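Side-chain contacts in flavodoxin (Bacteroides uniformis, PDB 4J8P), which binds flavin mononucleotide and, as a member of the flavodoxin family, probably takes part in redox reactions or electron transfer: residues I85-P88 and A94-I97; F101-D106 and Q131-G136. One frame throughout, in Å; residues are numbered along the deposited sequence.

Interaction 1 (I85-P88 and A94-I97); sequences IGFP and APRI. With FMN (flavin mononucleotide), chain B.
Ala94 lays its methyl group over the middle of one face of the Phe87 ring, in a CH-pi contact with CB 3.9 Å from the ring centroid and only 13° off the ring normal. The backbone of the same residue follows the methyl in, its CA reaching to 3.8 Å from Phe87 CD2. Pro95 comes in at a slant and leans its CD on the base of that side chain, 3.7 Å from Phe87 CB. Phe87 meets both neighbours because its CG is tucked between the backbone N and the carbonyl carbon (chi1 44°). The pinch is tightest at the next residue, where Pro95 CD lies 3.1 Å from Pro88 O, a short carbon-to-oxygen approach. These residues sit where strand 80-88 ends and the chain turns into helix 96-102, the first half of the beta-alpha-beta unit completed by strand 111-117; in the flavodoxin fold this C-terminal edge of the parallel sheet is where the flavin binds. Phe87 is enclosed further by Ile98 of that helix, by Pro114 and Ala116 of the neighbouring strand, and by Ala126 and Leu130 of helix 124-133. Against this close fit on Phe87 and on Pro88 O, the contact between the two proline rings is smaller: they touch mainly through their outer corners, Pro88 CG to Pro95 CG at 3.8 Å, with the rings crossing rather than stacking. Pro88 also borders the FMN: its CB is 3.3 Å from FMN O5', and its CG, already against Pro95, is also 3.8 Å from FMN O1P. Ser14, Thr16 and Thr19 are among the residues hydrogen-bonded to the FMN.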
ATOM      1  N   ILE A  85       1.997  -2.249   4.181  1.00 14.91           N
ATOM      2  CA  ILE A  85       1.627  -1.998   2.782  1.00 14.39           C
ATOM      3  C   ILE A  85       1.129  -0.588   2.709  1.00 16.59           C
ATOM      4  O   ILE A  85       0.114  -0.266   3.337  1.00 15.99           O
ATOM      5  CB  ILE A  85       0.563  -3.006   2.268  1.00 15.36           C
ATOM      6  CG1 ILE A  85       1.090  -4.453   2.399  1.00 15.77           C
ATOM      7  CG2 ILE A  85       0.200  -2.661   0.794  1.00 15.85           C
ATOM      8  CD1 ILE A  85       0.086  -5.484   1.897  1.00 18.72           C
ATOM      9  N   GLY A  86       1.854   0.269   1.995  1.00 15.40           N
ATOM     10  CA  GLY A  86       1.479   1.677   1.902  1.00 15.43           C
ATOM     11  C   GLY A  86       0.938   2.063   0.550  1.00 16.78           C
ATOM     12  O   GLY A  86       1.370   1.521  -0.472  1.00 15.62           O
ATOM     13  N   PHE A  87       0.032   3.027   0.545  1.00 14.02           N
ATOM     14  CA  PHE A  87      -0.543   3.489  -0.724  1.00 14.79           C
ATOM     15  C   PHE A  87      -1.198   4.837  -0.602  1.00 16.19           C
ATOM     16  O   PHE A  87      -1.629   5.206   0.486  1.00 15.86           O
ATOM     17  CB  PHE A  87      -1.631   2.487  -1.213  1.00 15.36           C
ATOM     18  CG  PHE A  87      -2.570   2.023  -0.113  1.00 14.77           C
ATOM     19  CD1 PHE A  87      -2.273   0.887   0.641  1.00 15.31           C
ATOM     20  CD2 PHE A  87      -3.756   2.722   0.160  1.00 16.24           C
ATOM     21  CE1 PHE A  87      -3.109   0.473   1.686  1.00 16.49           C
ATOM     22  CE2 PHE A  87      -4.589   2.328   1.222  1.00 16.98           C
ATOM     23  CZ  PHE A  87      -4.275   1.181   1.961  1.00 15.35           C
ATOM     24  N   PRO A  88      -1.350   5.559  -1.721  1.00 14.45           N
ATOM     25  CA  PRO A  88      -2.235   6.734  -1.684  1.00 14.78           C
ATOM     26  C   PRO A  88      -3.699   6.312  -1.635  1.00 17.37           C
ATOM     27  O   PRO A  88      -4.021   5.255  -2.163  1.00 16.32           O
ATOM     28  CB  PRO A  88      -1.976   7.418  -3.018  1.00 16.37           C
ATOM     29  CG  PRO A  88      -1.582   6.270  -3.971  1.00 18.43           C
ATOM     30  CD  PRO A  88      -0.843   5.257  -3.090  1.00 15.99           C
ATOM     31  N   ALA A  94      -7.880   1.576  -1.581  1.00 14.97           N
ATOM     32  CA  ALA A  94      -6.537   1.319  -2.003  1.00 15.38           C
ATOM     33  C   ALA A  94      -6.539   1.252  -3.537  1.00 16.77           C
ATOM     34  O   ALA A  94      -7.458   0.647  -4.126  1.00 16.41           O
ATOM     35  CB  ALA A  94      -6.065  -0.022  -1.432  1.00 15.97           C
ATOM     36  N   PRO A  95      -5.529   1.820  -4.184  1.00 15.50           N
ATOM     37  CA  PRO A  95      -5.405   1.601  -5.649  1.00 15.55           C
ATOM     38  C   PRO A  95      -5.423   0.099  -5.962  1.00 16.01           C
ATOM     39  O   PRO A  95      -4.932  -0.725  -5.171  1.00 15.97           O
ATOM     40  CB  PRO A  95      -4.056   2.241  -5.987  1.00 16.55           C
ATOM     41  CG  PRO A  95      -3.886   3.328  -4.897  1.00 16.94           C
ATOM     42  CD  PRO A  95      -4.372   2.571  -3.648  1.00 15.47           C
ATOM     43  N   ARG A  96      -5.980  -0.276  -7.123  1.00 15.97           N
ATOM     44  CA  ARG A  96      -6.131  -1.714  -7.445  1.00 15.08           C
ATOM     45  C   ARG A  96      -4.809  -2.491  -7.526  1.00 15.33           C
ATOM     46  O   ARG A  96      -4.831  -3.715  -7.350  1.00 15.75           O
ATOM     47  CB  ARG A  96      -6.895  -1.904  -8.762  1.00 16.34           C
ATOM     48  CG  ARG A  96      -8.248  -1.155  -8.779  1.00 19.87           C
ATOM     49  CD  ARG A  96      -9.159  -1.529  -7.603  1.00 17.34           C
ATOM     50  NE  ARG A  96     -10.499  -0.952  -7.792  1.00 17.35           N
ATOM     51  CZ  ARG A  96     -11.467  -0.967  -6.873  1.00 20.76           C
ATOM     52  NH1 ARG A  96     -11.241  -1.484  -5.659  1.00 18.02           N
ATOM     53  NH2 ARG A  96     -12.675  -0.492  -7.167  1.00 21.32           N
ATOM     54  N   ILE A  97      -3.687  -1.817  -7.779  1.00 14.93           N
ATOM     55  CA  ILE A  97      -2.401  -2.531  -7.816  1.00 14.62           C
ATOM     56  C   ILE A  97      -2.113  -3.148  -6.429  1.00 15.59           C
ATOM     57  O   ILE A  97      -1.370  -4.110  -6.333  1.00 17.15           O
ATOM     58  CB  ILE A  97      -1.268  -1.631  -8.311  1.00 17.84           C
ATOM     59  CG1 ILE A  97      -0.041  -2.486  -8.657  1.00 17.33           C
ATOM     60  CG2 ILE A  97      -0.959  -0.496  -7.288  1.00 18.82           C
ATOM     61  CD1 ILE A  97       1.061  -1.712  -9.261  1.00 20.80           C
TER
HETATM   62  N1  FMN B 201      -7.290  11.934  -1.700  1.00 24.24           N
HETATM   63  C2  FMN B 201      -8.314  11.840  -0.791  1.00 24.36           C
HETATM   64  O2  FMN B 201      -8.319  12.487   0.262  1.00 24.39           O
HETATM   65  N3  FMN B 201      -9.436  11.056  -1.087  1.00 22.66           N
HETATM   66  C4  FMN B 201      -9.649  10.364  -2.268  1.00 23.56           C
HETATM   67  O4  FMN B 201     -10.649   9.652  -2.388  1.00 22.99           O
HETATM   68  C4A FMN B 201      -8.595  10.542  -3.265  1.00 23.72           C
HETATM   69  N5  FMN B 201      -8.780  10.031  -4.466  1.00 21.98           N
HETATM   70  C5A FMN B 201      -7.772  10.201  -5.408  1.00 24.14           C
HETATM   71  C6  FMN B 201      -7.929   9.606  -6.667  1.00 21.57           C
HETATM   72  C7  FMN B 201      -6.919   9.650  -7.620  1.00 23.84           C
HETATM   73  C7M FMN B 201      -7.084   8.880  -8.904  1.00 23.91           C
HETATM   74  C8  FMN B 201      -5.724  10.338  -7.327  1.00 22.58           C
HETATM   75  C8M FMN B 201      -4.574  10.364  -8.301  1.00 23.41           C
HETATM   76  C9  FMN B 201      -5.577  10.952  -6.089  1.00 23.36           C
HETATM   77  C9A FMN B 201      -6.577  10.888  -5.116  1.00 24.88           C
HETATM   78  N10 FMN B 201      -6.432  11.460  -3.815  1.00 24.16           N
HETATM   79  C10 FMN B 201      -7.421  11.323  -2.877  1.00 21.58           C
HETATM   80  C1' FMN B 201      -5.178  12.179  -3.488  1.00 23.41           C
HETATM   81  C2' FMN B 201      -4.051  11.240  -3.053  1.00 22.81           C
HETATM   82  O2' FMN B 201      -4.490  10.250  -2.125  1.00 19.09           O
HETATM   83  C3' FMN B 201      -2.872  11.982  -2.423  1.00 21.74           C
HETATM   84  O3' FMN B 201      -2.516  13.109  -3.235  1.00 22.78           O
HETATM   85  C4' FMN B 201      -1.674  11.058  -2.184  1.00 21.68           C
HETATM   86  O4' FMN B 201      -0.869  11.630  -1.154  1.00 25.51           O
HETATM   87  C5' FMN B 201      -0.851  10.887  -3.451  1.00 22.98           C
HETATM   88  O5' FMN B 201       0.173   9.946  -3.114  1.00 20.67           O
HETATM   89  P   FMN B 201       1.336   9.500  -4.064  1.00 18.70           P
HETATM   90  O1P FMN B 201       0.879   8.853  -5.316  1.00 18.36           O
HETATM   91  O2P FMN B 201       2.158   8.587  -3.188  1.00 17.29           O
HETATM   92  O3P FMN B 201       2.174  10.752  -4.350  1.00 23.58           O

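Interaction 2 (F101-D106 and Q131-G136); sequences FIESGD and QTNYPG
Two helices of the flavodoxin fold, 96-102 and 124-133, come together at their C-terminal ends, and the meeting is made by the residues where each helix gives way to loop. Tyr134, the first residue after helix 124-133 to leave helical backbone angles, reaches across to Ile102 and Glu103, which begin a type I turn from Ile102 to Gly105. Ile102 presses CG2 onto one face of the tyrosine ring almost along its normal, 3.6 Å from the centroid and 4° off the perpendicular, a clear CH-pi contact. Ile102 CD1 lies on the same side but beyond the CD2-CE2 side of the ring, 3.9 Å from Tyr134 CE2. On the opposite face, near the rim, lies the amide nitrogen of Asn133, the residue just before the tyrosine. Glu103 is extended beyond CG, which brings its carboxylate to the phenolic edge of the ring, where Tyr134 OH donates a hydrogen bond of 2.6 Å to Glu103 OE2. The hydroxyl comes from above the carboxylate, 35° out of its plane. A water joins the other side chain: it donates to Glu103 OE2 at 2.8 Å and accepts from Asn133 ND2, also at 2.8 Å, bridging two groups too far apart to bond directly. Glu103 OE1 has its own partner in a salt bridge to Arg67, and the phenol oxygen is also bonded to Asn99 ND2. Below the polar rim, Ile102 is buried against Ile85, Ile137 and Trp139. With an arginine at one carboxylate oxygen and at least two donors, the phenol and a water, at the other, Glu103 is probably ionised, and the short phenol bond is consistent with a charge-assisted one; it ties down the end of a ring whose face already rests on Ile102.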
ATOM      1  N   PHE A 101      -0.869  -6.932  -5.832  1.00 15.49           N
ATOM      2  CA  PHE A 101       0.255  -7.276  -4.979  1.00 15.52           C
ATOM      3  C   PHE A 101      -0.140  -8.367  -3.960  1.00 17.64           C
ATOM      4  O   PHE A 101       0.547  -9.384  -3.859  1.00 18.26           O
ATOM      5  CB  PHE A 101       0.759  -6.002  -4.285  1.00 16.36           C
ATOM      6  CG  PHE A 101       1.840  -6.227  -3.278  1.00 17.27           C
ATOM      7  CD1 PHE A 101       3.131  -6.587  -3.679  1.00 19.51           C
ATOM      8  CD2 PHE A 101       1.572  -6.138  -1.919  1.00 18.40           C
ATOM      9  CE1 PHE A 101       4.140  -6.819  -2.729  1.00 19.50           C
ATOM     10  CE2 PHE A 101       2.590  -6.344  -0.972  1.00 20.27           C
ATOM     11  CZ  PHE A 101       3.860  -6.674  -1.382  1.00 19.20           C
ATOM     12  N   ILE A 102      -1.223  -8.152  -3.208  1.00 15.60           N
ATOM     13  CA  ILE A 102      -1.652  -9.123  -2.178  1.00 16.30           C
ATOM     14  C   ILE A 102      -1.969 -10.482  -2.827  1.00 18.86           C
ATOM     15  O   ILE A 102      -1.696 -11.530  -2.253  1.00 19.53           O
ATOM     16  CB  ILE A 102      -2.857  -8.552  -1.386  1.00 18.28           C
ATOM     17  CG1 ILE A 102      -2.385  -7.332  -0.579  1.00 18.25           C
ATOM     18  CG2 ILE A 102      -3.541  -9.617  -0.494  1.00 19.70           C
ATOM     19  CD1 ILE A 102      -3.576  -6.480   0.023  1.00 18.70           C
ATOM     20  N   GLU A 103      -2.547 -10.439  -4.029  1.00 17.38           N
ATOM     21  CA  GLU A 103      -2.932 -11.663  -4.738  1.00 17.80           C
ATOM     22  C   GLU A 103      -1.749 -12.301  -5.463  1.00 23.70           C
ATOM     23  O   GLU A 103      -1.943 -13.325  -6.121  1.00 25.92           O
ATOM     24  CB  GLU A 103      -4.074 -11.366  -5.705  1.00 18.53           C
ATOM     25  CG  GLU A 103      -5.343 -11.040  -4.927  1.00 19.83           C
ATOM     26  CD  GLU A 103      -6.501 -10.518  -5.753  1.00 21.85           C
ATOM     27  OE1 GLU A 103      -6.451 -10.644  -6.998  1.00 21.50           O
ATOM     28  OE2 GLU A 103      -7.469  -9.998  -5.148  1.00 21.69           O
ATOM     29  N   SER A 104      -0.536 -11.731  -5.344  1.00 18.71           N
ATOM     30  CA  SER A 104       0.634 -12.288  -6.051  1.00 18.58           C
ATOM     31  C   SER A 104       1.679 -12.927  -5.117  1.00 22.65           C
ATOM     32  O   SER A 104       2.745 -13.354  -5.583  1.00 23.35           O
ATOM     33  CB  SER A 104       1.284 -11.204  -6.899  1.00 20.87           C
ATOM     34  OG  SER A 104       0.356 -10.785  -7.901  1.00 21.14           O
ATOM     35  N   GLY A 105       1.362 -13.010  -3.829  1.00 21.18           N
ATOM     36  CA  GLY A 105       2.254 -13.614  -2.844  1.00 23.03           C
ATOM     37  C   GLY A 105       1.479 -14.334  -1.760  1.00 24.97           C
ATOM     38  O   GLY A 105       0.245 -14.228  -1.701  1.00 22.44           O
ATOM     39  N   ASP A 106       2.212 -15.072  -0.908  1.00 23.98           N
ATOM     40  CA  ASP A 106       1.637 -15.834   0.200  1.00 23.80           C
ATOM     41  C   ASP A 106       1.813 -15.027   1.477  1.00 25.62           C
ATOM     42  O   ASP A 106       2.928 -14.917   1.986  1.00 25.60           O
ATOM     43  CB  ASP A 106       2.310 -17.229   0.311  1.00 26.73           C
ATOM     44  CG  ASP A 106       1.755 -18.135   1.410  1.00 34.81           C
ATOM     45  OD1 ASP A 106       0.791 -17.718   2.104  1.00 35.10           O
ATOM     46  OD2 ASP A 106       2.235 -19.280   1.530  1.00 41.43           O
ATOM     47  N   GLN A 131      -9.504  -5.607   4.577  1.00 16.20           N
ATOM     48  CA  GLN A 131      -9.749  -6.667   5.562  1.00 16.62           C
ATOM     49  C   GLN A 131     -10.854  -7.619   5.085  1.00 20.75           C
ATOM     50  O   GLN A 131     -10.771  -8.831   5.291  1.00 22.20           O
ATOM     51  CB  GLN A 131     -10.193  -6.045   6.892  1.00 18.12           C
ATOM     52  CG  GLN A 131      -9.096  -5.210   7.575  1.00 19.43           C
ATOM     53  CD  GLN A 131      -9.664  -4.427   8.747  1.00 20.84           C
ATOM     54  OE1 GLN A 131     -10.870  -4.467   9.017  1.00 20.18           O
ATOM     55  NE2 GLN A 131      -8.812  -3.743   9.500  1.00 18.22           N
ATOM     56  N   THR A 132     -11.931  -7.041   4.529  1.00 17.82           N
ATOM     57  CA  THR A 132     -13.113  -7.821   4.115  1.00 19.42           C
ATOM     58  C   THR A 132     -12.760  -8.717   2.900  1.00 22.87           C
ATOM     59  O   THR A 132     -13.236  -9.856   2.804  1.00 23.83           O
ATOM     60  CB  THR A 132     -14.289  -6.845   3.822  1.00 23.34           C
ATOM     61  OG1 THR A 132     -14.534  -6.038   4.983  1.00 24.26           O
ATOM     62  CG2 THR A 132     -15.608  -7.587   3.440  1.00 27.27           C
ATOM     63  N   ASN A 133     -11.926  -8.215   1.989  1.00 20.30           N
ATOM     64  CA  ASN A 133     -11.589  -9.000   0.801  1.00 20.44           C
ATOM     65  C   ASN A 133     -10.563 -10.078   1.091  1.00 22.24           C
ATOM     66  O   ASN A 133     -10.531 -11.095   0.374  1.00 22.84           O
ATOM     67  CB  ASN A 133     -11.075  -8.093  -0.299  1.00 23.87           C
ATOM     68  CG  ASN A 133     -11.294  -8.743  -1.640  1.00 48.24           C
ATOM     69  OD1 ASN A 133     -12.417  -9.115  -1.992  1.00 43.73           O
ATOM     70  ND2 ASN A 133     -10.221  -9.013  -2.355  1.00 42.47           N
ATOM     71  N   TYR A 134      -9.731  -9.876   2.158  1.00 18.98           N
ATOM     72  CA  TYR A 134      -8.652 -10.827   2.498  1.00 18.88           C
ATOM     73  C   TYR A 134      -8.770 -11.232   3.962  1.00 22.54           C
ATOM     74  O   TYR A 134      -7.911 -10.875   4.785  1.00 23.03           O
ATOM     75  CB  TYR A 134      -7.278 -10.207   2.205  1.00 18.65           C
ATOM     76  CG  TYR A 134      -7.172  -9.727   0.777  1.00 17.95           C
ATOM     77  CD1 TYR A 134      -7.172 -10.630  -0.282  1.00 19.94           C
ATOM     78  CD2 TYR A 134      -7.121  -8.371   0.482  1.00 18.30           C
ATOM     79  CE1 TYR A 134      -7.113 -10.192  -1.600  1.00 19.50           C
ATOM     80  CE2 TYR A 134      -7.061  -7.918  -0.837  1.00 18.14           C
ATOM     81  CZ  TYR A 134      -7.044  -8.837  -1.875  1.00 20.23           C
ATOM     82  OH  TYR A 134      -7.009  -8.402  -3.179  1.00 19.12           O
ATOM     83  N   PRO A 135      -9.824 -12.002   4.304  1.00 22.22           N
ATOM     84  CA  PRO A 135     -10.066 -12.312   5.721  1.00 23.12           C
ATOM     85  C   PRO A 135      -9.100 -13.333   6.328  1.00 28.43           C
ATOM     86  O   PRO A 135      -9.156 -13.552   7.540  1.00 29.43           O
ATOM     87  CB  PRO A 135     -11.512 -12.842   5.723  1.00 26.02           C
ATOM     88  CG  PRO A 135     -11.711 -13.406   4.360  1.00 29.12           C
ATOM     89  CD  PRO A 135     -10.910 -12.524   3.439  1.00 23.49           C
ATOM     90  N   GLY A 136      -8.248 -13.933   5.501  1.00 25.57           N
ATOM     91  CA  GLY A 136      -7.248 -14.897   5.938  1.00 26.42           C
ATOM     92  C   GLY A 136      -5.973 -14.239   6.431  1.00 27.55           C
ATOM     93  O   GLY A 136      -5.107 -14.917   6.985  1.00 30.10           O
TER
HETATM   94  O   HOH W   1      -9.689 -11.151  -4.002  1.00 40.96           O

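In the fold
The two contacts lie in series along the chain, with centres about 13 Å apart, and share helix 96-102: interaction 1 leads into its N-terminal end and interaction 2 starts from its C-terminal end. Strand 80-88 also joins them, since Ile85 CD1 packs against Phe101 CE2 at 3.9 Å and against Ile102 CG1 at 4.0 Å. Helix 124-133 is a second common element, supplying Ala126 and Leu130 around Phe87 and, at its far end, the residues of interaction 2. Interaction 1 is buried near the chain centre; the shared helix begins beside the FMN and ends at interaction 2, which is further out and partly exposed.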